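Local coordinates for uncharacterized protein (PDB 4RGI) that is of unknown function but belongs to the KTSC domain family, folding as a small alpha-beta sandwich with an antiparallel sheet, at residues A[12-26]-A[29-43]. Numbering follows the deposited sequence.
Sequences SRILSIGYDPDNRML and QFREQGTYQYLGVPE. With SO4 (sulfate ion), chain B.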
loop_
_atom_site.group_PDB
_atom_site.type_symbol
_atom_site.label_atom_id
_atom_site.label_comp_id
_atom_site.label_asym_id
_atom_site.label_seq_id
_atom_site.Cartn_x
_atom_site.Cartn_y
_atom_site.Cartn_z
ATOM N N SER A 12 -12.114 3.340 -4.352
ATOM C CA SER A 12 -13.300 2.778 -3.726
ATOM C C SER A 12 -12.916 1.834 -2.584
ATOM O O SER A 12 -13.751 1.480 -1.754
ATOM C CB SER A 12 -14.161 2.051 -4.758
ATOM O OG SER A 12 -13.531 0.884 -5.255
ATOM N N ARG A 13 -11.651 1.434 -2.529
ATOM C CA ARG A 13 -11.245 0.449 -1.533
ATOM C C ARG A 13 -10.146 0.930 -0.604
ATOM O O ARG A 13 -9.994 0.417 0.506
ATOM C CB ARG A 13 -10.795 -0.823 -2.235
ATOM C CG ARG A 13 -11.914 -1.476 -3.020
ATOM C CD ARG A 13 -11.369 -2.402 -4.036
ATOM N NE ARG A 13 -10.618 -3.495 -3.422
ATOM C CZ ARG A 13 -9.936 -4.386 -4.128
ATOM N NH1 ARG A 13 -9.919 -4.285 -5.448
ATOM N NH2 ARG A 13 -9.261 -5.362 -3.524
ATOM N N ILE A 14 -9.375 1.910 -1.059
ATOM C CA ILE A 14 -8.193 2.341 -0.325
ATOM C C ILE A 14 -8.278 3.818 0.024
ATOM O O ILE A 14 -8.639 4.643 -0.814
ATOM C CB ILE A 14 -6.917 2.042 -1.147
ATOM C CG1 ILE A 14 -6.773 0.522 -1.308
ATOM C CG2 ILE A 14 -5.672 2.655 -0.479
ATOM C CD1 ILE A 14 -5.760 0.059 -2.367
ATOM N N LEU A 15 -7.960 4.152 1.270
ATOM C CA LEU A 15 -8.015 5.541 1.725
ATOM C C LEU A 15 -6.676 6.277 1.641
ATOM O O LEU A 15 -6.627 7.453 1.278
ATOM C CB LEU A 15 -8.532 5.599 3.163
ATOM C CG LEU A 15 -9.987 5.193 3.393
ATOM C CD1 LEU A 15 -10.261 5.121 4.876
ATOM C CD2 LEU A 15 -10.925 6.195 2.737
ATOM N N SER A 16 -5.585 5.592 1.977
ATOM C CA SER A 16 -4.268 6.216 1.969
ATOM C C SER A 16 -3.155 5.170 1.871
ATOM O O SER A 16 -3.348 4.015 2.226
ATOM C CB SER A 16 -4.040 7.080 3.222
ATOM O OG SER A 16 -4.082 6.297 4.410
ATOM N N ILE A 17 -2.000 5.608 1.384
ATOM C CA ILE A 17 -0.864 4.730 1.113
ATOM C C ILE A 17 0.393 5.420 1.551
ATOM O O ILE A 17 0.605 6.576 1.192
ATOM C CB ILE A 17 -0.737 4.385 -0.382
ATOM C CG1 ILE A 17 -1.978 3.658 -0.889
ATOM C CG2 ILE A 17 0.500 3.511 -0.643
ATOM C CD1 ILE A 17 -2.008 3.518 -2.406
ATOM N N GLY A 18 1.234 4.719 2.310
ATOM C CA GLY A 18 2.528 5.260 2.689
ATOM C C GLY A 18 3.654 4.297 2.363
ATOM O O GLY A 18 3.420 3.109 2.198
ATOM N N TYR A 19 4.874 4.814 2.251
ATOM C CA TYR A 19 6.012 3.961 1.966
ATOM C C TYR A 19 7.240 4.452 2.721
ATOM O O TYR A 19 7.529 5.654 2.761
ATOM C CB TYR A 19 6.287 3.907 0.468
ATOM C CG TYR A 19 7.412 2.970 0.088
ATOM C CD1 TYR A 19 7.244 1.590 0.134
ATOM C CD2 TYR A 19 8.644 3.463 -0.306
ATOM C CE1 TYR A 19 8.291 0.724 -0.210
ATOM C CE2 TYR A 19 9.687 2.606 -0.665
ATOM C CZ TYR A 19 9.512 1.242 -0.597
ATOM O OH TYR A 19 10.558 0.403 -0.951
ATOM N N ASP A 20 7.930 3.503 3.345
ATOM C CA ASP A 20 9.159 3.762 4.096
ATOM C C ASP A 20 10.316 3.165 3.312
ATOM O O ASP A 20 10.512 1.955 3.328
ATOM C CB ASP A 20 9.035 3.146 5.497
ATOM C CG ASP A 20 10.250 3.385 6.373
ATOM O OD1 ASP A 20 11.259 3.960 5.911
ATOM O OD2 ASP A 20 10.180 2.967 7.541
ATOM N N PRO A 21 11.070 4.007 2.592
ATOM C CA PRO A 21 12.119 3.482 1.714
ATOM C C PRO A 21 13.233 2.784 2.485
ATOM O O PRO A 21 13.881 1.901 1.936
ATOM C CB PRO A 21 12.638 4.736 1.008
ATOM C CG PRO A 21 12.337 5.834 1.952
ATOM C CD PRO A 21 11.046 5.479 2.609
ATOM N N ASP A 22 13.436 3.162 3.742
ATOM C CA ASP A 22 14.496 2.570 4.544
ATOM C C ASP A 22 14.204 1.116 4.907
ATOM O O ASP A 22 15.066 0.254 4.756
ATOM C CB ASP A 22 14.721 3.393 5.812
ATOM C CG ASP A 22 15.191 4.806 5.510
ATOM O OD1 ASP A 22 15.830 5.011 4.451
ATOM O OD2 ASP A 22 14.919 5.710 6.330
ATOM N N ASN A 23 12.990 0.847 5.375
ATOM C CA ASN A 23 12.606 -0.499 5.778
ATOM C C ASN A 23 11.934 -1.270 4.648
ATOM O O ASN A 23 11.532 -2.417 4.830
ATOM C CB ASN A 23 11.671 -0.442 6.987
ATOM C CG ASN A 23 12.187 0.466 8.085
ATOM O OD1 ASN A 23 13.388 0.703 8.190
ATOM N ND2 ASN A 23 11.279 0.984 8.908
ATOM N N ARG A 24 11.816 -0.631 3.487
ATOM C CA ARG A 24 11.104 -1.195 2.335
ATOM C C ARG A 24 9.711 -1.669 2.726
ATOM O O ARG A 24 9.283 -2.771 2.373
ATOM C CB ARG A 24 11.886 -2.348 1.718
ATOM C CG ARG A 24 13.383 -2.102 1.579
ATOM C CD ARG A 24 13.752 -0.959 0.662
ATOM N NE ARG A 24 15.138 -1.082 0.192
ATOM C CZ ARG A 24 16.222 -0.873 0.940
ATOM N NH1 ARG A 24 16.107 -0.522 2.213
ATOM N NH2 ARG A 24 17.433 -1.018 0.414
HETATM N N MSE A 25 8.999 -0.803 3.434
HETATM C CA MSE A 25 7.694 -1.147 3.974
HETATM C C MSE A 25 6.594 -0.296 3.371
HETATM O O MSE A 25 6.748 0.920 3.260
HETATM C CB MSE A 25 7.723 -0.992 5.487
HETATM C CG MSE A 25 6.462 -1.420 6.208
HETATM SE SE MSE A 25 6.885 -1.549 8.091
HETATM C CE MSE A 25 6.946 0.358 8.517
ATOM N N LEU A 26 5.502 -0.940 2.957
ATOM C CA LEU A 26 4.376 -0.269 2.336
ATOM C C LEU A 26 3.203 -0.316 3.295
ATOM O O LEU A 26 2.905 -1.372 3.820
ATOM C CB LEU A 26 4.004 -0.964 1.033
ATOM C CG LEU A 26 2.813 -0.430 0.261
ATOM C CD1 LEU A 26 3.179 0.861 -0.459
ATOM C CD2 LEU A 26 2.414 -1.479 -0.720
ATOM N N GLN A 29 -3.984 1.864 4.055
ATOM C CA GLN A 29 -5.190 1.970 4.858
ATOM C C GLN A 29 -6.421 1.711 3.981
ATOM O O GLN A 29 -6.686 2.458 3.045
ATOM C CB GLN A 29 -5.257 3.341 5.513
ATOM C CG GLN A 29 -6.552 3.607 6.245
ATOM C CD GLN A 29 -6.582 4.986 6.835
ATOM O OE1 GLN A 29 -6.030 5.933 6.272
ATOM N NE2 GLN A 29 -7.236 5.115 7.985
ATOM N N PHE A 30 -7.150 0.641 4.274
ATOM C CA PHE A 30 -8.334 0.265 3.501
ATOM C C PHE A 30 -9.613 0.918 4.050
ATOM O O PHE A 30 -9.691 1.248 5.227
ATOM C CB PHE A 30 -8.497 -1.254 3.493
ATOM C CG PHE A 30 -7.370 -1.980 2.820
ATOM C CD1 PHE A 30 -6.298 -2.462 3.548
ATOM C CD2 PHE A 30 -7.392 -2.189 1.456
ATOM C CE1 PHE A 30 -5.267 -3.133 2.915
ATOM C CE2 PHE A 30 -6.371 -2.846 0.826
ATOM C CZ PHE A 30 -5.306 -3.315 1.549
ATOM N N ARG A 31 -10.617 1.095 3.197
ATOM C CA ARG A 31 -11.860 1.728 3.632
ATOM C C ARG A 31 -12.551 0.992 4.778
ATOM O O ARG A 31 -12.812 1.581 5.834
ATOM C CB ARG A 31 -12.835 1.851 2.463
ATOM C CG ARG A 31 -12.451 2.922 1.479
ATOM C CD ARG A 31 -13.666 3.504 0.800
ATOM N NE ARG A 31 -13.283 4.621 -0.050
ATOM C CZ ARG A 31 -13.472 5.896 0.260
ATOM N NH1 ARG A 31 -14.056 6.226 1.406
ATOM N NH2 ARG A 31 -13.084 6.844 -0.582
ATOM N N GLU A 32 -12.839 -0.290 4.558
ATOM C CA GLU A 32 -13.614 -1.106 5.497
ATOM C C GLU A 32 -12.719 -1.997 6.377
ATOM O O GLU A 32 -13.094 -2.346 7.495
ATOM C CB GLU A 32 -14.653 -1.961 4.720
ATOM C CG GLU A 32 -14.861 -3.415 5.227
ATOM C CD GLU A 32 -15.943 -4.218 4.470
ATOM O OE1 GLU A 32 -16.969 -4.572 5.091
ATOM O OE2 GLU A 32 -15.758 -4.526 3.272
ATOM N N GLN A 33 -11.527 -2.343 5.903
ATOM C CA GLN A 33 -10.780 -3.411 6.559
ATOM C C GLN A 33 -9.546 -3.001 7.355
ATOM O O GLN A 33 -8.766 -3.858 7.748
ATOM C CB GLN A 33 -10.367 -4.456 5.520
ATOM C CG GLN A 33 -11.510 -5.376 5.096
ATOM C CD GLN A 33 -11.033 -6.595 4.326
ATOM O OE1 GLN A 33 -10.284 -7.432 4.848
ATOM N NE2 GLN A 33 -11.459 -6.697 3.076
ATOM N N GLY A 34 -9.362 -1.716 7.628
ATOM C CA GLY A 34 -8.269 -1.307 8.500
ATOM C C GLY A 34 -6.945 -1.060 7.810
ATOM O O GLY A 34 -6.893 -0.871 6.600
ATOM N N THR A 35 -5.863 -1.063 8.580
ATOM C CA THR A 35 -4.550 -0.709 8.040
ATOM C C THR A 35 -3.566 -1.873 8.092
ATOM O O THR A 35 -3.440 -2.532 9.105
ATOM C CB THR A 35 -3.971 0.505 8.794
ATOM O OG1 THR A 35 -4.903 1.590 8.691
ATOM C CG2 THR A 35 -2.650 0.943 8.202
ATOM N N TYR A 36 -2.897 -2.128 6.969
ATOM C CA TYR A 36 -1.916 -3.211 6.867
ATOM C C TYR A 36 -0.555 -2.706 6.436
ATOM O O TYR A 36 -0.476 -1.769 5.648
ATOM C CB TYR A 36 -2.370 -4.251 5.845
ATOM C CG TYR A 36 -3.506 -5.122 6.299
ATOM C CD1 TYR A 36 -4.778 -4.610 6.447
ATOM C CD2 TYR A 36 -3.309 -6.470 6.562
ATOM C CE1 TYR A 36 -5.818 -5.404 6.856
ATOM C CE2 TYR A 36 -4.346 -7.269 6.992
ATOM C CZ TYR A 36 -5.593 -6.736 7.129
ATOM O OH TYR A 36 -6.632 -7.531 7.555
ATOM N N GLN A 37 0.504 -3.359 6.914
ATOM C CA GLN A 37 1.847 -3.136 6.422
ATOM C C GLN A 37 2.292 -4.316 5.583
ATOM O O GLN A 37 2.058 -5.459 5.968
ATOM C CB GLN A 37 2.822 -2.923 7.583
ATOM C CG GLN A 37 2.518 -1.673 8.368
ATOM C CD GLN A 37 3.420 -1.526 9.564
ATOM O OE1 GLN A 37 3.942 -2.513 10.071
ATOM N NE2 GLN A 37 3.617 -0.295 10.017
ATOM N N TYR A 38 2.946 -4.025 4.460
ATOM C CA TYR A 38 3.479 -5.034 3.553
ATOM C C TYR A 38 4.987 -4.914 3.576
ATOM O O TYR A 38 5.526 -3.823 3.416
ATOM C CB TYR A 38 2.944 -4.849 2.130
ATOM C CG TYR A 38 1.484 -5.221 2.031
ATOM C CD1 TYR A 38 1.110 -6.487 1.606
ATOM C CD2 TYR A 38 0.490 -4.333 2.423
ATOM C CE1 TYR A 38 -0.234 -6.857 1.538
ATOM C CE2 TYR A 38 -0.858 -4.693 2.362
ATOM C CZ TYR A 38 -1.206 -5.955 1.921
ATOM O OH TYR A 38 -2.535 -6.321 1.851
ATOM N N LEU A 39 5.668 -6.029 3.786
ATOM C CA LEU A 39 7.093 -5.981 4.071
ATOM C C LEU A 39 7.888 -6.386 2.863
ATOM O O LEU A 39 7.484 -7.268 2.125
ATOM C CB LEU A 39 7.438 -6.892 5.247
ATOM C CG LEU A 39 6.644 -6.636 6.513
ATOM C CD1 LEU A 39 7.144 -7.560 7.593
ATOM C CD2 LEU A 39 6.842 -5.216 6.922
ATOM N N GLY A 40 9.015 -5.726 2.651
ATOM C CA GLY A 40 9.915 -6.112 1.589
ATOM C C GLY A 40 9.414 -5.698 0.227
ATOM O O GLY A 40 9.580 -6.420 -0.736
ATOM N N VAL A 41 8.812 -4.517 0.163
ATOM C CA VAL A 41 8.271 -3.965 -1.071
ATOM C C VAL A 41 9.266 -2.994 -1.684
ATOM O O VAL A 41 9.680 -2.042 -1.022
ATOM C CB VAL A 41 6.922 -3.244 -0.791
ATOM C CG1 VAL A 41 6.358 -2.624 -2.045
ATOM C CG2 VAL A 41 5.936 -4.230 -0.200
ATOM N N PRO A 42 9.655 -3.226 -2.949
ATOM C CA PRO A 42 10.625 -2.360 -3.611
ATOM C C PRO A 42 10.050 -0.992 -3.938
ATOM O O PRO A 42 8.854 -0.851 -4.159
ATOM C CB PRO A 42 10.964 -3.125 -4.893
ATOM C CG PRO A 42 9.790 -3.957 -5.157
ATOM C CD PRO A 42 9.244 -4.344 -3.811
ATOM N N GLU A 43 10.910 0.015 -3.970
ATOM C CA GLU A 43 10.442 1.375 -4.187
ATOM C C GLU A 43 9.728 1.526 -5.530
ATOM O O GLU A 43 8.750 2.260 -5.627
ATOM C CB GLU A 43 11.613 2.356 -4.085
ATOM C CG GLU A 43 11.208 3.814 -4.240
ATOM C CD GLU A 43 12.361 4.774 -4.004
ATOM O OE1 GLU A 43 13.441 4.316 -3.573
ATOM O OE2 GLU A 43 12.186 5.987 -4.248
HETATM S S SO4 B . -10.641 1.621 -7.204
HETATM O O1 SO4 B . -11.123 0.506 -6.416
HETATM O O2 SO4 B . -11.538 2.749 -6.987
HETATM O O3 SO4 B . -9.295 1.944 -6.740
HETATM O O4 SO4 B . -10.619 1.270 -8.632
HETATM O O HOH W 1 9.837 -4.275 5.167
#
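Ser12 meets Arg31 where its carbonyl O lies 3.3 Å from Arg31 CD; the backbone N and OG of Ser12 both donate to a sulfate, probably from the crystallisation liquor, that Gly56 and Ser54 also hold. Arg13 O accepts from Arg31 N at 2.8 Å, with the donor 42° out of the carbonyl plane, while the side chain of Arg13 turns to a salt bridge with Asp60. Ile14 and Phe30 point the same way from their strands, CG1 lying 3.9 Å from ring atom CD2, and Phe59 of helix 55-63 joins them, meeting the Phe30 ring edge-to-face. A classic bulge follows: Leu15 and Ser16 both face Gln29, whose O takes a good bond from Leu15 N and a weak one from Ser16 N. Leu15 CD2 sits over one face of the Arg31 guanidinium, 3.4 Å above its plane, and Ser11 O takes the NE hydrogen. Gln29, extended with CG anti to the backbone N (chi1 174°), brings OE1 within 2.7 Å of Ser16 OG, which donates in the amide plane onto a lone pair; Arg6 binds both side chains, weakly at Gln29. Farther along, Tyr19 OH donates to Val41 O (2.6 Å), which lies at the ring edge, and His46 stacks on the ring. After an Asx turn at Asp20 and a G1 bulge at Arg24 and Met25, Arg24 O accepts from Val41 N, selenomethionine Met25, in the conformer described, lays SE against Leu39 CD2, and Leu26 exchanges two backbone bonds with Tyr38. Side-chain hydroxyls probably help to hold this meander: Ser16 ties the bulge to Gln29, while Tyr19 bonds the carbonyl just before the Pro42 N-cap, joining the sheet to the start of helix 43-51.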